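Local coordinates for beta-lactamase-like protein (Novosphingobium pentaromativorans US6-1, PDB 6AUF), which probably hydrolyses beta-lactam antibiotics at a pair of zinc ions, as a metallo-beta-lactamase of the B3 type, at residues D99-L104 with V170-L175; G51-V56 with W192-C197; T182-P187 with T234-I239. One frame throughout, in Å; residues are numbered along the deposited sequence.

Contact 1: residues D99-L104 with V170-L175; sequences DVRWIL and VTLGRL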
ATOM      1  N   ASP A  99       5.207   2.285 -20.266  1.00102.39           N
ATOM      2  CA  ASP A  99       3.763   2.262 -20.444  1.00 98.41           C
ATOM      3  C   ASP A  99       2.994   2.593 -19.180  1.00 89.72           C
ATOM      4  O   ASP A  99       1.791   2.860 -19.267  1.00 92.24           O
ATOM      5  CB  ASP A  99       3.308   0.889 -20.946  1.00105.79           C
ATOM      6  CG  ASP A  99       3.784   0.594 -22.352  1.00116.99           C
ATOM      7  OD1 ASP A  99       3.772   1.520 -23.195  1.00121.38           O
ATOM      8  OD2 ASP A  99       4.166  -0.568 -22.607  1.00112.68           O
ATOM      9  N   VAL A 100       3.626   2.560 -18.011  1.00 86.89           N
ATOM     10  CA  VAL A 100       2.922   2.917 -16.783  1.00 89.90           C
ATOM     11  C   VAL A 100       2.780   4.436 -16.734  1.00 88.89           C
ATOM     12  O   VAL A 100       3.772   5.171 -16.778  1.00 93.50           O
ATOM     13  CB  VAL A 100       3.637   2.374 -15.537  1.00 82.10           C
ATOM     14  CG1 VAL A 100       5.080   2.759 -15.542  1.00 83.49           C
ATOM     15  CG2 VAL A 100       2.975   2.894 -14.284  1.00 77.41           C
ATOM     16  N   ARG A 101       1.539   4.906 -16.669  1.00 83.03           N
ATOM     17  CA  ARG A 101       1.257   6.327 -16.761  1.00 87.55           C
ATOM     18  C   ARG A 101       1.105   7.005 -15.408  1.00 81.84           C
ATOM     19  O   ARG A 101       1.371   8.206 -15.306  1.00 84.94           O
ATOM     20  CB  ARG A 101      -0.005   6.552 -17.601  1.00 90.60           C
ATOM     21  CG  ARG A 101       0.208   6.211 -19.074  1.00 93.11           C
ATOM     22  CD  ARG A 101       1.614   6.634 -19.479  1.00102.38           C
ATOM     23  NE  ARG A 101       1.879   6.524 -20.913  1.00118.24           N
ATOM     24  CZ  ARG A 101       3.085   6.673 -21.456  1.00124.95           C
ATOM     25  NH1 ARG A 101       4.132   6.933 -20.681  1.00124.75           N
ATOM     26  NH2 ARG A 101       3.245   6.558 -22.770  1.00129.02           N
ATOM     27  N   TRP A 102       0.716   6.273 -14.372  1.00 76.21           N
ATOM     28  CA  TRP A 102       0.533   6.834 -13.039  1.00 73.61           C
ATOM     29  C   TRP A 102       1.266   5.990 -12.011  1.00 81.96           C
ATOM     30  O   TRP A 102       1.297   4.760 -12.113  1.00 85.90           O
ATOM     31  CB  TRP A 102      -0.948   6.906 -12.666  1.00 61.61           C
ATOM     32  CG  TRP A 102      -1.679   7.920 -13.472  1.00 71.78           C
ATOM     33  CD1 TRP A 102      -2.364   7.710 -14.628  1.00 73.67           C
ATOM     34  CD2 TRP A 102      -1.771   9.323 -13.197  1.00 74.10           C
ATOM     35  NE1 TRP A 102      -2.884   8.890 -15.089  1.00 76.72           N
ATOM     36  CE2 TRP A 102      -2.533   9.899 -14.232  1.00 77.43           C
ATOM     37  CE3 TRP A 102      -1.284  10.148 -12.171  1.00 71.15           C
ATOM     38  CZ2 TRP A 102      -2.830  11.263 -14.273  1.00 79.92           C
ATOM     39  CZ3 TRP A 102      -1.574  11.499 -12.213  1.00 82.70           C
ATOM     40  CH2 TRP A 102      -2.341  12.045 -13.258  1.00 83.96           C
ATOM     41  N   ILE A 103       1.861   6.657 -11.029  1.00 72.71           N
ATOM     42  CA  ILE A 103       2.404   5.999  -9.849  1.00 70.78           C
ATOM     43  C   ILE A 103       1.619   6.509  -8.649  1.00 69.04           C
ATOM     44  O   ILE A 103       1.496   7.724  -8.451  1.00 64.44           O
ATOM     45  CB  ILE A 103       3.915   6.250  -9.684  1.00 69.94           C
ATOM     46  CG1 ILE A 103       4.712   5.505 -10.748  1.00 61.41           C
ATOM     47  CG2 ILE A 103       4.400   5.794  -8.327  1.00 68.08           C
ATOM     48  CD1 ILE A 103       6.093   6.069 -10.927  1.00 63.46           C
ATOM     49  N   LEU A 104       1.055   5.581  -7.885  1.00 66.81           N
ATOM     50  CA  LEU A 104       0.279   5.870  -6.692  1.00 61.18           C
ATOM     51  C   LEU A 104       1.019   5.315  -5.483  1.00 67.09           C
ATOM     52  O   LEU A 104       2.031   4.617  -5.616  1.00 65.36           O
ATOM     53  CB  LEU A 104      -1.125   5.262  -6.782  1.00 54.49           C
ATOM     54  CG  LEU A 104      -1.861   5.511  -8.096  1.00 57.21           C
ATOM     55  CD1 LEU A 104      -3.149   4.712  -8.123  1.00 58.68           C
ATOM     56  CD2 LEU A 104      -2.135   7.001  -8.313  1.00 59.21           C
ATOM     57  N   VAL A 170      -8.437   7.676 -10.005  1.00 63.15           N
ATOM     58  CA  VAL A 170      -7.387   7.773 -11.009  1.00 65.43           C
ATOM     59  C   VAL A 170      -7.834   6.951 -12.211  1.00 71.08           C
ATOM     60  O   VAL A 170      -8.065   5.741 -12.097  1.00 71.75           O
ATOM     61  CB  VAL A 170      -6.038   7.287 -10.471  1.00 58.29           C
ATOM     62  CG1 VAL A 170      -4.978   7.419 -11.546  1.00 60.28           C
ATOM     63  CG2 VAL A 170      -5.651   8.076  -9.245  1.00 56.32           C
ATOM     64  N   THR A 171      -7.986   7.612 -13.354  1.00 65.95           N
ATOM     65  CA  THR A 171      -8.482   6.971 -14.562  1.00 75.34           C
ATOM     66  C   THR A 171      -7.405   6.948 -15.635  1.00 83.71           C
ATOM     67  O   THR A 171      -6.764   7.970 -15.906  1.00 89.98           O
ATOM     68  CB  THR A 171      -9.712   7.684 -15.096  1.00 76.27           C
ATOM     69  OG1 THR A 171      -9.578   9.089 -14.846  1.00 89.93           O
ATOM     70  CG2 THR A 171     -10.952   7.138 -14.422  1.00 62.56           C
ATOM     71  N   LEU A 172      -7.233   5.781 -16.252  1.00 79.72           N
ATOM     72  CA  LEU A 172      -6.287   5.569 -17.348  1.00 74.92           C
ATOM     73  C   LEU A 172      -7.030   4.705 -18.356  1.00 75.00           C
ATOM     74  O   LEU A 172      -7.135   3.489 -18.175  1.00 73.07           O
ATOM     75  CB  LEU A 172      -5.009   4.894 -16.865  1.00 69.85           C
ATOM     76  CG  LEU A 172      -3.919   4.783 -17.920  1.00 85.02           C
ATOM     77  CD1 LEU A 172      -3.783   6.115 -18.640  1.00 84.54           C
ATOM     78  CD2 LEU A 172      -2.599   4.369 -17.292  1.00 90.23           C
ATOM     79  N   GLY A 173      -7.555   5.326 -19.401  1.00 81.38           N
ATOM     80  CA  GLY A 173      -8.427   4.581 -20.291  1.00 77.76           C
ATOM     81  C   GLY A 173      -9.582   4.008 -19.500  1.00 83.92           C
ATOM     82  O   GLY A 173     -10.192   4.688 -18.668  1.00 94.46           O
ATOM     83  N   ARG A 174      -9.875   2.734 -19.724  1.00 83.79           N
ATOM     84  CA  ARG A 174     -10.955   2.070 -19.007  1.00 81.04           C
ATOM     85  C   ARG A 174     -10.556   1.655 -17.598  1.00 76.61           C
ATOM     86  O   ARG A 174     -11.399   1.145 -16.854  1.00 76.22           O
ATOM     87  CB  ARG A 174     -11.431   0.863 -19.809  1.00 85.07           C
ATOM     88  CG  ARG A 174     -11.756   1.224 -21.248  1.00 92.35           C
ATOM     89  CD  ARG A 174     -11.144   0.250 -22.235  1.00101.16           C
ATOM     90  NE  ARG A 174     -11.837  -1.037 -22.215  1.00109.29           N
ATOM     91  CZ  ARG A 174     -11.565  -2.054 -23.028  1.00113.24           C
ATOM     92  NH1 ARG A 174     -12.262  -3.175 -22.929  1.00114.56           N
ATOM     93  NH2 ARG A 174     -10.601  -1.957 -23.939  1.00115.27           N
ATOM     94  N   LEU A 175      -9.300   1.866 -17.214  1.00 77.37           N
ATOM     95  CA  LEU A 175      -8.896   1.686 -15.829  1.00 75.95           C
ATOM     96  C   LEU A 175      -9.546   2.740 -14.944  1.00 81.98           C
ATOM     97  O   LEU A 175      -9.660   3.912 -15.320  1.00 90.16           O
ATOM     98  CB  LEU A 175      -7.383   1.793 -15.690  1.00 80.81           C
ATOM     99  CG  LEU A 175      -6.512   0.706 -16.279  1.00 82.06           C
ATOM    100  CD1 LEU A 175      -5.095   0.918 -15.799  1.00 90.30           C
ATOM    101  CD2 LEU A 175      -7.036  -0.616 -15.820  1.00 84.52           C
TER
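Val-170 divides its two methyls between two partners on strand 100-104. CG1, anti to the backbone N (chi1 -179°), lies over one face of the Trp-102 indole, 4.0 Å from the centroid of the five-membered ring and 15° off its normal, a CH-pi contact. The other methyl, CG2, meets Leu-104 CD2 tip to tip at 3.8 Å. Both Val-170 and Leu-104 are buried, so this is the enclosed part of the interface.

Toward the turn the contact opens to solvent. Leu-172 CD2 comes near the plane of the indole at its edge, 4.3 Å from Trp-102 CD1, so the ring is met on a face by one residue and at its rim by another. The same methyl lies 3.4 Å from Arg-101 CB, and the two side chains cross obliquely. Arg-101 lends only the base of its chain: it bends at chi2 (-37°) and carries its guanidinium away from strand 170-172, on an exposed flank. Thr-171, whose CB points away from strand 100-104, is exposed as well. Beyond it a type II' turn from Leu-172 to Leu-175, with Gly-173 at positive phi, reverses the chain.

The two strands run almost antiparallel, their axes 8.4 Å apart and without a hydrogen bond between them: they belong to different sheets and meet through side chains, in the inter-sheet interior of the alpha-beta/beta-alpha sandwich of the metallo-beta-lactamase fold. Strand 100-104 is hydrogen-bonded between 72-75 and 126-130; Trp-102 and Leu-104 also touch Ala-128, and Leu-104 and Leu-175 both reach Val-73.

Contact 2: residues G51-V56 with W192-C197; sequences GNTWYV and WTWQAC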
ATOM      1  N   GLY A  51      -6.814 -10.955 -12.992  1.00 78.03           N
ATOM      2  CA  GLY A  51      -7.036 -10.165 -14.187  1.00 68.58           C
ATOM      3  C   GLY A  51      -5.832  -9.328 -14.563  1.00 69.20           C
ATOM      4  O   GLY A  51      -4.734  -9.854 -14.773  1.00 76.41           O
ATOM      5  N   ASN A  52      -6.025  -8.011 -14.622  1.00 67.48           N
ATOM      6  CA  ASN A  52      -5.013  -7.053 -15.052  1.00 72.47           C
ATOM      7  C   ASN A  52      -4.082  -6.618 -13.924  1.00 74.09           C
ATOM      8  O   ASN A  52      -3.367  -5.614 -14.081  1.00 75.84           O
ATOM      9  CB  ASN A  52      -5.690  -5.820 -15.663  1.00 76.70           C
ATOM     10  CG  ASN A  52      -6.550  -5.050 -14.645  1.00 84.06           C
ATOM     11  OD1 ASN A  52      -6.615  -5.400 -13.457  1.00 75.53           O
ATOM     12  ND2 ASN A  52      -7.196  -3.982 -15.110  1.00 85.27           N
ATOM     13  N   THR A  53      -4.062  -7.343 -12.804  1.00 67.38           N
ATOM     14  CA  THR A  53      -3.350  -6.914 -11.610  1.00 64.70           C
ATOM     15  C   THR A  53      -2.246  -7.900 -11.262  1.00 70.96           C
ATOM     16  O   THR A  53      -2.477  -9.114 -11.220  1.00 70.27           O
ATOM     17  CB  THR A  53      -4.317  -6.758 -10.434  1.00 61.37           C
ATOM     18  OG1 THR A  53      -5.337  -5.834 -10.811  1.00 61.56           O
ATOM     19  CG2 THR A  53      -3.584  -6.269  -9.202  1.00 56.02           C
ATOM     20  N   TRP A  54      -1.069  -7.361 -10.942  1.00 76.18           N
ATOM     21  CA  TRP A  54       0.158  -8.123 -10.812  1.00 71.96           C
ATOM     22  C   TRP A  54       0.925  -7.705  -9.564  1.00 78.61           C
ATOM     23  O   TRP A  54       1.017  -6.513  -9.251  1.00 80.64           O
ATOM     24  CB  TRP A  54       1.033  -7.899 -12.039  1.00 74.99           C
ATOM     25  CG  TRP A  54       0.321  -8.123 -13.347  1.00 78.33           C
ATOM     26  CD1 TRP A  54      -0.338  -7.197 -14.089  1.00 77.07           C
ATOM     27  CD2 TRP A  54       0.221  -9.359 -14.065  1.00 82.72           C
ATOM     28  NE1 TRP A  54      -0.851  -7.774 -15.227  1.00 84.59           N
ATOM     29  CE2 TRP A  54      -0.518  -9.101 -15.236  1.00 82.44           C
ATOM     30  CE3 TRP A  54       0.697 -10.657 -13.835  1.00 77.01           C
ATOM     31  CZ2 TRP A  54      -0.797 -10.085 -16.171  1.00 82.58           C
ATOM     32  CZ3 TRP A  54       0.412 -11.636 -14.760  1.00 78.70           C
ATOM     33  CH2 TRP A  54      -0.330 -11.348 -15.913  1.00 82.89           C
ATOM     34  N   TYR A  55       1.484  -8.688  -8.859  1.00 75.80           N
ATOM     35  CA  TYR A  55       2.465  -8.402  -7.821  1.00 71.34           C
ATOM     36  C   TYR A  55       3.835  -8.263  -8.467  1.00 77.93           C
ATOM     37  O   TYR A  55       4.266  -9.145  -9.213  1.00 85.83           O
ATOM     38  CB  TYR A  55       2.494  -9.504  -6.761  1.00 62.34           C
ATOM     39  CG  TYR A  55       3.315  -9.144  -5.541  1.00 62.80           C
ATOM     40  CD1 TYR A  55       4.687  -9.398  -5.486  1.00 63.81           C
ATOM     41  CD2 TYR A  55       2.716  -8.537  -4.439  1.00 59.23           C
ATOM     42  CE1 TYR A  55       5.432  -9.069  -4.359  1.00 66.39           C
ATOM     43  CE2 TYR A  55       3.449  -8.201  -3.315  1.00 54.81           C
ATOM     44  CZ  TYR A  55       4.795  -8.465  -3.278  1.00 68.95           C
ATOM     45  OH  TYR A  55       5.492  -8.118  -2.149  1.00 68.15           O
ATOM     46  N   VAL A  56       4.514  -7.155  -8.190  1.00 75.80           N
ATOM     47  CA  VAL A  56       5.791  -6.857  -8.825  1.00 72.87           C
ATOM     48  C   VAL A  56       6.747  -6.304  -7.783  1.00 73.25           C
ATOM     49  O   VAL A  56       7.794  -5.742  -8.124  1.00 75.71           O
ATOM     50  CB  VAL A  56       5.618  -5.867  -9.991  1.00 75.79           C
ATOM     51  CG1 VAL A  56       5.022  -6.564 -11.204  1.00 75.57           C
ATOM     52  CG2 VAL A  56       4.738  -4.698  -9.554  1.00 74.23           C
ATOM     53  N   TRP A 192      -6.807   1.721  -1.878  1.00 53.78           N
ATOM     54  CA  TRP A 192      -7.206   1.755  -3.272  1.00 48.59           C
ATOM     55  C   TRP A 192      -8.089   0.562  -3.618  1.00 55.22           C
ATOM     56  O   TRP A 192      -7.967  -0.518  -3.031  1.00 60.00           O
ATOM     57  CB  TRP A 192      -5.976   1.778  -4.164  1.00 52.52           C
ATOM     58  CG  TRP A 192      -5.167   3.036  -4.040  1.00 54.81           C
ATOM     59  CD1 TRP A 192      -4.144   3.271  -3.167  1.00 52.07           C
ATOM     60  CD2 TRP A 192      -5.300   4.224  -4.831  1.00 53.16           C
ATOM     61  NE1 TRP A 192      -3.632   4.530  -3.363  1.00 51.03           N
ATOM     62  CE2 TRP A 192      -4.324   5.137  -4.380  1.00 56.32           C
ATOM     63  CE3 TRP A 192      -6.160   4.612  -5.862  1.00 60.37           C
ATOM     64  CZ2 TRP A 192      -4.178   6.414  -4.933  1.00 59.03           C
ATOM     65  CZ3 TRP A 192      -6.016   5.889  -6.411  1.00 60.35           C
ATOM     66  CH2 TRP A 192      -5.030   6.768  -5.946  1.00 57.44           C
ATOM     67  N   THR A 193      -8.952   0.757  -4.613  1.00 50.38           N
ATOM     68  CA  THR A 193     -10.010  -0.196  -4.922  1.00 49.01           C
ATOM     69  C   THR A 193     -10.290  -0.161  -6.424  1.00 58.20           C
ATOM     70  O   THR A 193     -10.382   0.925  -7.012  1.00 68.61           O
ATOM     71  CB  THR A 193     -11.260   0.155  -4.077  1.00 59.18           C
ATOM     72  OG1 THR A 193     -11.584  -0.937  -3.208  1.00 62.12           O
ATOM     73  CG2 THR A 193     -12.481   0.567  -4.921  1.00 45.51           C
ATOM     74  N   TRP A 194     -10.411  -1.334  -7.048  1.00 56.64           N
ATOM     75  CA  TRP A 194     -10.716  -1.399  -8.479  1.00 60.79           C
ATOM     76  C   TRP A 194     -11.194  -2.801  -8.832  1.00 60.22           C
ATOM     77  O   TRP A 194     -11.032  -3.743  -8.056  1.00 61.19           O
ATOM     78  CB  TRP A 194      -9.512  -1.017  -9.355  1.00 58.98           C
ATOM     79  CG  TRP A 194      -8.344  -1.972  -9.276  1.00 54.63           C
ATOM     80  CD1 TRP A 194      -8.053  -3.001 -10.145  1.00 59.81           C
ATOM     81  CD2 TRP A 194      -7.310  -1.978  -8.294  1.00 51.93           C
ATOM     82  NE1 TRP A 194      -6.897  -3.648  -9.754  1.00 57.17           N
ATOM     83  CE2 TRP A 194      -6.419  -3.043  -8.624  1.00 58.34           C
ATOM     84  CE3 TRP A 194      -7.044  -1.198  -7.165  1.00 50.65           C
ATOM     85  CZ2 TRP A 194      -5.290  -3.340  -7.859  1.00 56.74           C
ATOM     86  CZ3 TRP A 194      -5.915  -1.495  -6.405  1.00 54.06           C
ATOM     87  CH2 TRP A 194      -5.055  -2.552  -6.754  1.00 55.15           C
ATOM     88  N   GLN A 195     -11.802  -2.917 -10.007  1.00 63.09           N
ATOM     89  CA  GLN A 195     -12.347  -4.187 -10.472  1.00 68.89           C
ATOM     90  C   GLN A 195     -11.362  -4.926 -11.378  1.00 74.35           C
ATOM     91  O   GLN A 195     -10.647  -4.314 -12.180  1.00 64.86           O
ATOM     92  CB  GLN A 195     -13.666  -3.975 -11.214  1.00 58.80           C
ATOM     93  CG  GLN A 195     -14.256  -5.271 -11.731  1.00 68.82           C
ATOM     94  CD  GLN A 195     -15.609  -5.073 -12.374  1.00 71.52           C
ATOM     95  OE1 GLN A 195     -16.634  -5.351 -11.765  1.00 71.62           O
ATOM     96  NE2 GLN A 195     -15.619  -4.589 -13.611  1.00 65.05           N
ATOM     97  N   ALA A 196     -11.329  -6.252 -11.232  1.00 78.13           N
ATOM     98  CA  ALA A 196     -10.492  -7.127 -12.039  1.00 62.38           C
ATOM     99  C   ALA A 196     -11.304  -8.337 -12.478  1.00 67.21           C
ATOM    100  O   ALA A 196     -12.102  -8.878 -11.708  1.00 68.58           O
ATOM    101  CB  ALA A 196      -9.252  -7.577 -11.273  1.00 61.24           C
ATOM    102  N   CYS A 197     -11.107  -8.759 -13.720  1.00 73.87           N
ATOM    103  CA  CYS A 197     -11.853  -9.881 -14.262  1.00 85.25           C
ATOM    104  C   CYS A 197     -10.888 -10.877 -14.881  1.00 89.80           C
ATOM    105  O   CYS A 197      -9.898 -10.491 -15.512  1.00 88.87           O
ATOM    106  CB  CYS A 197     -12.877  -9.403 -15.281  1.00 85.59           C
ATOM    107  SG  CYS A 197     -13.876  -8.020 -14.656  1.00 83.53           S
TER
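The indole N-H of Trp-194 gives a hydrogen bond to Thr-53 OG1, 2.9 Å from NE1 and nearly straight, with an N-H...O angle of 166°. The hydroxyl oxygen lies in the plane of the ring, so it is met squarely at the indole's edge. Alongside this polar link, Thr-53 CG2 packs against Trp-194 CZ2 at 3.6 Å, and the two side chains thus meet tip to tip through both branches of the threonine.

A second shell holds the hydroxyl. Thr-53 OG1 donates a hydrogen bond to Asn-52 OD1, 3.0 Å away, arriving from above the carbonyl plane, so that indole, hydroxyl and amide form a short chain of hydrogen bonds, the hydroxyl accepting one and donating one. The torsions make this possible: Thr-53 OG1 stands anti to its carbonyl carbon, while Asn-52 CG takes the crowded position between the backbone N and the carbonyl carbon (chi1 64°), which brings its amide back beside the threonine. Trp-194 CG occupies the same crowded position, carrying the ring toward the segment 51-56. Ala-196 CB faces the same way and lies 4.1 Å from Asn-52 OD1.

Farther out the backbones themselves come together: the bare CA of Gly-51 lies 3.2 Å from Cys-197 O, where a side chain would run into that carbonyl.

The contact joins strand 53-55 of the seven-stranded sheet to strand 190-197 of the five-stranded one, away from the zinc sites. Thr-53 and Trp-194 both rest on Val-66 of strand 64-66, and these two and Ala-196 rest on Ile-206 of strand 203-208; Trp-194 also touches Leu-177 of strand 175-181. The Cys-197 to Cys-203 disulfide ties strand 190-197 to 203-208.

Contact 3: residues T182-P187 with T234-I239; sequences TPAHSP and TGLSRI. With ZN (zinc ion), chain C.
Thr-182 and Ile-239 cross at about a right angle in this buried contact, with Thr-182 CB 3.8 Å from Ile-239 CG1. Thr-182 turns its methyl toward the helix: CG2 is anti to the carbonyl carbon and runs obliquely past Arg-238, 4.1 Å from its CB. Its OG1 occupies the crowded position (chi1 58°) and is hydrogen-bonded to Ser-191 OG. Arg-238 extends from CG to NE along the flank, one face of its guanidinium lying over Thr-234 CG2, while NH1 bonds to Glu-181 O.

Between these side chains the main chain of the loop rides directly on the helix. Gly-235 offers only its CA, which lies 3.6 Å from Pro-183 CD and 3.7 Å from Thr-182 C. Such an approach depends on a helix surface that is bare at this position. Farther along the loop, Ala-184 CB faces the helix and is met by Leu-236 CD2 at 3.8 Å; the leucine starts out away from the loop, and its tip returns to it.

The loop bends at Pro-183, the centre of an inverse gamma turn closed by Ala-184 N to Thr-182 O at 2.8 Å. Past the bend the chain leaves the helix, and His-185, with CG anti to its backbone N (chi1 163°), points its ring at the metal. NE2 binds zinc at 2.1 Å and ND1 is held by Thr-213 O, which, with the zinc on NE2, holds the ring's rotation and would be expected to make the imidazole a stronger donor to the metal. With His-107 and His-109 it forms the three-histidine zinc site characteristic of B1 and B3 metallo-beta-lactamases, carried on a loop at the end of a strand and backed here by helix 226-241.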
ATOM      1  N   THR A 182      -7.580   6.824   4.382  1.00 35.36           N
ATOM      2  CA  THR A 182      -7.724   5.792   5.417  1.00 45.76           C
ATOM      3  C   THR A 182      -6.644   5.990   6.479  1.00 44.28           C
ATOM      4  O   THR A 182      -5.736   5.165   6.616  1.00 53.37           O
ATOM      5  CB  THR A 182      -7.644   4.385   4.799  1.00 44.67           C
ATOM      6  OG1 THR A 182      -6.395   4.221   4.100  1.00 48.10           O
ATOM      7  CG2 THR A 182      -8.751   4.181   3.798  1.00 42.64           C
ATOM      8  N   PRO A 183      -6.726   7.063   7.270  1.00 51.03           N
ATOM      9  CA  PRO A 183      -5.541   7.520   8.016  1.00 49.78           C
ATOM     10  C   PRO A 183      -5.287   6.800   9.332  1.00 51.20           C
ATOM     11  O   PRO A 183      -4.981   7.455  10.336  1.00 42.45           O
ATOM     12  CB  PRO A 183      -5.843   9.009   8.257  1.00 40.87           C
ATOM     13  CG  PRO A 183      -7.031   9.319   7.360  1.00 50.51           C
ATOM     14  CD  PRO A 183      -7.805   8.059   7.336  1.00 49.48           C
ATOM     15  N   ALA A 184      -5.380   5.461   9.335  1.00 46.53           N
ATOM     16  CA  ALA A 184      -5.164   4.704  10.561  1.00 34.87           C
ATOM     17  C   ALA A 184      -3.685   4.620  10.918  1.00 46.18           C
ATOM     18  O   ALA A 184      -3.320   4.772  12.087  1.00 56.53           O
ATOM     19  CB  ALA A 184      -5.771   3.315  10.433  1.00 34.42           C
ATOM     20  N   HIS A 185      -2.820   4.395   9.933  1.00 44.78           N
ATOM     21  CA  HIS A 185      -1.425   4.087  10.213  1.00 48.47           C
ATOM     22  C   HIS A 185      -0.552   5.328  10.168  1.00 48.63           C
ATOM     23  O   HIS A 185       0.432   5.417  10.913  1.00 49.99           O
ATOM     24  CB  HIS A 185      -0.917   3.017   9.225  1.00 41.26           C
ATOM     25  CG  HIS A 185       0.582   2.916   9.147  1.00 46.47           C
ATOM     26  ND1 HIS A 185       1.338   2.210  10.060  1.00 52.35           N
ATOM     27  CD2 HIS A 185       1.464   3.457   8.275  1.00 50.67           C
ATOM     28  CE1 HIS A 185       2.619   2.313   9.751  1.00 43.05           C
ATOM     29  NE2 HIS A 185       2.721   3.063   8.671  1.00 58.32           N
ATOM     30  N   SER A 186      -0.903   6.278   9.313  1.00 50.46           N
ATOM     31  CA  SER A 186      -0.192   7.537   9.167  1.00 48.24           C
ATOM     32  C   SER A 186      -1.190   8.587   8.717  1.00 48.12           C
ATOM     33  O   SER A 186      -2.305   8.257   8.292  1.00 55.78           O
ATOM     34  CB  SER A 186       0.935   7.415   8.144  1.00 53.11           C
ATOM     35  OG  SER A 186       0.368   7.324   6.850  1.00 55.41           O
ATOM     36  N   PRO A 187      -0.823   9.866   8.768  1.00 51.64           N
ATOM     37  CA  PRO A 187      -1.769  10.889   8.299  1.00 46.42           C
ATOM     38  C   PRO A 187      -2.118  10.757   6.831  1.00 48.59           C
ATOM     39  O   PRO A 187      -3.277  10.994   6.455  1.00 46.34           O
ATOM     40  CB  PRO A 187      -1.037  12.200   8.609  1.00 52.02           C
ATOM     41  CG  PRO A 187      -0.182  11.857   9.793  1.00 60.89           C
ATOM     42  CD  PRO A 187       0.298  10.456   9.522  1.00 58.65           C
ATOM     43  N   THR A 234     -11.704   7.141  11.598  1.00 42.46           N
ATOM     44  CA  THR A 234     -12.199   7.303  10.235  1.00 45.26           C
ATOM     45  C   THR A 234     -11.558   6.292   9.300  1.00 47.15           C
ATOM     46  O   THR A 234     -12.238   5.705   8.454  1.00 48.01           O
ATOM     47  CB  THR A 234     -11.924   8.725   9.731  1.00 47.86           C
ATOM     48  OG1 THR A 234     -12.719   9.654  10.470  1.00 47.14           O
ATOM     49  CG2 THR A 234     -12.246   8.869   8.202  1.00 42.41           C
ATOM     50  N   GLY A 235     -10.246   6.093   9.436  1.00 46.84           N
ATOM     51  CA  GLY A 235      -9.543   5.188   8.548  1.00 44.17           C
ATOM     52  C   GLY A 235      -9.969   3.744   8.752  1.00 53.14           C
ATOM     53  O   GLY A 235     -10.212   3.014   7.786  1.00 48.72           O
ATOM     54  N   LEU A 236     -10.058   3.312  10.016  1.00 50.61           N
ATOM     55  CA  LEU A 236     -10.527   1.958  10.288  1.00 49.22           C
ATOM     56  C   LEU A 236     -11.905   1.740   9.689  1.00 55.44           C
ATOM     57  O   LEU A 236     -12.195   0.679   9.109  1.00 51.20           O
ATOM     58  CB  LEU A 236     -10.565   1.701  11.788  1.00 44.07           C
ATOM     59  CG  LEU A 236      -9.220   1.833  12.473  1.00 51.45           C
ATOM     60  CD1 LEU A 236      -9.358   1.618  13.982  1.00 45.64           C
ATOM     61  CD2 LEU A 236      -8.268   0.840  11.849  1.00 41.03           C
ATOM     62  N   SER A 237     -12.765   2.747   9.808  1.00 50.77           N
ATOM     63  CA  SER A 237     -14.127   2.599   9.331  1.00 53.82           C
ATOM     64  C   SER A 237     -14.160   2.485   7.813  1.00 51.44           C
ATOM     65  O   SER A 237     -14.882   1.645   7.268  1.00 52.64           O
ATOM     66  CB  SER A 237     -14.982   3.766   9.831  1.00 44.49           C
ATOM     67  OG  SER A 237     -16.112   3.950   8.996  1.00 58.87           O
ATOM     68  N   ARG A 238     -13.365   3.297   7.118  1.00 41.16           N
ATOM     69  CA  ARG A 238     -13.326   3.209   5.662  1.00 54.38           C
ATOM     70  C   ARG A 238     -12.674   1.912   5.183  1.00 55.24           C
ATOM     71  O   ARG A 238     -13.135   1.306   4.207  1.00 56.19           O
ATOM     72  CB  ARG A 238     -12.605   4.428   5.090  1.00 47.59           C
ATOM     73  CG  ARG A 238     -13.486   5.707   5.181  1.00 47.39           C
ATOM     74  CD  ARG A 238     -12.692   6.965   4.935  1.00 41.25           C
ATOM     75  NE  ARG A 238     -13.507   8.154   5.121  1.00 51.52           N
ATOM     76  CZ  ARG A 238     -13.050   9.400   5.045  1.00 46.31           C
ATOM     77  NH1 ARG A 238     -11.780   9.644   4.773  1.00 41.73           N
ATOM     78  NH2 ARG A 238     -13.875  10.404   5.241  1.00 44.96           N
ATOM     79  N   ILE A 239     -11.597   1.477   5.844  1.00 47.57           N
ATOM     80  CA  ILE A 239     -10.938   0.245   5.442  1.00 50.17           C
ATOM     81  C   ILE A 239     -11.921  -0.914   5.521  1.00 57.67           C
ATOM     82  O   ILE A 239     -11.987  -1.764   4.616  1.00 53.94           O
ATOM     83  CB  ILE A 239      -9.689  -0.003   6.311  1.00 45.34           C
ATOM     84  CG1 ILE A 239      -8.532   0.878   5.873  1.00 41.99           C
ATOM     85  CG2 ILE A 239      -9.265  -1.474   6.246  1.00 41.20           C
ATOM     86  CD1 ILE A 239      -7.368   0.807   6.838  1.00 39.95           C
TER
HETATM   87 ZN    ZN C 402       4.442   2.955   7.508  1.00 53.85          ZN

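In the fold
Contacts 1 and 2 are neighbours, with centres 12 Å apart, and both bridge the two beta sheets of the metallo-beta-lactamase fold; they touch through Trp-192, whose CH2 lies 3.5 Å from Leu-104 CD1. Contact 3 lies about 24 Å from contact 1 and 22 Å from contact 2, centre to centre, where helix 226-241 backs a zinc-binding loop. Along the chain, both segments of contact 1 fall between those of contact 2, and contact 3 opens before contact 2 has closed. Strands 175-181 and 190-197, either side of the loop in contact 3, run from the inter-sheet packing to the metal end, linking the sandwich interior with the zinc site.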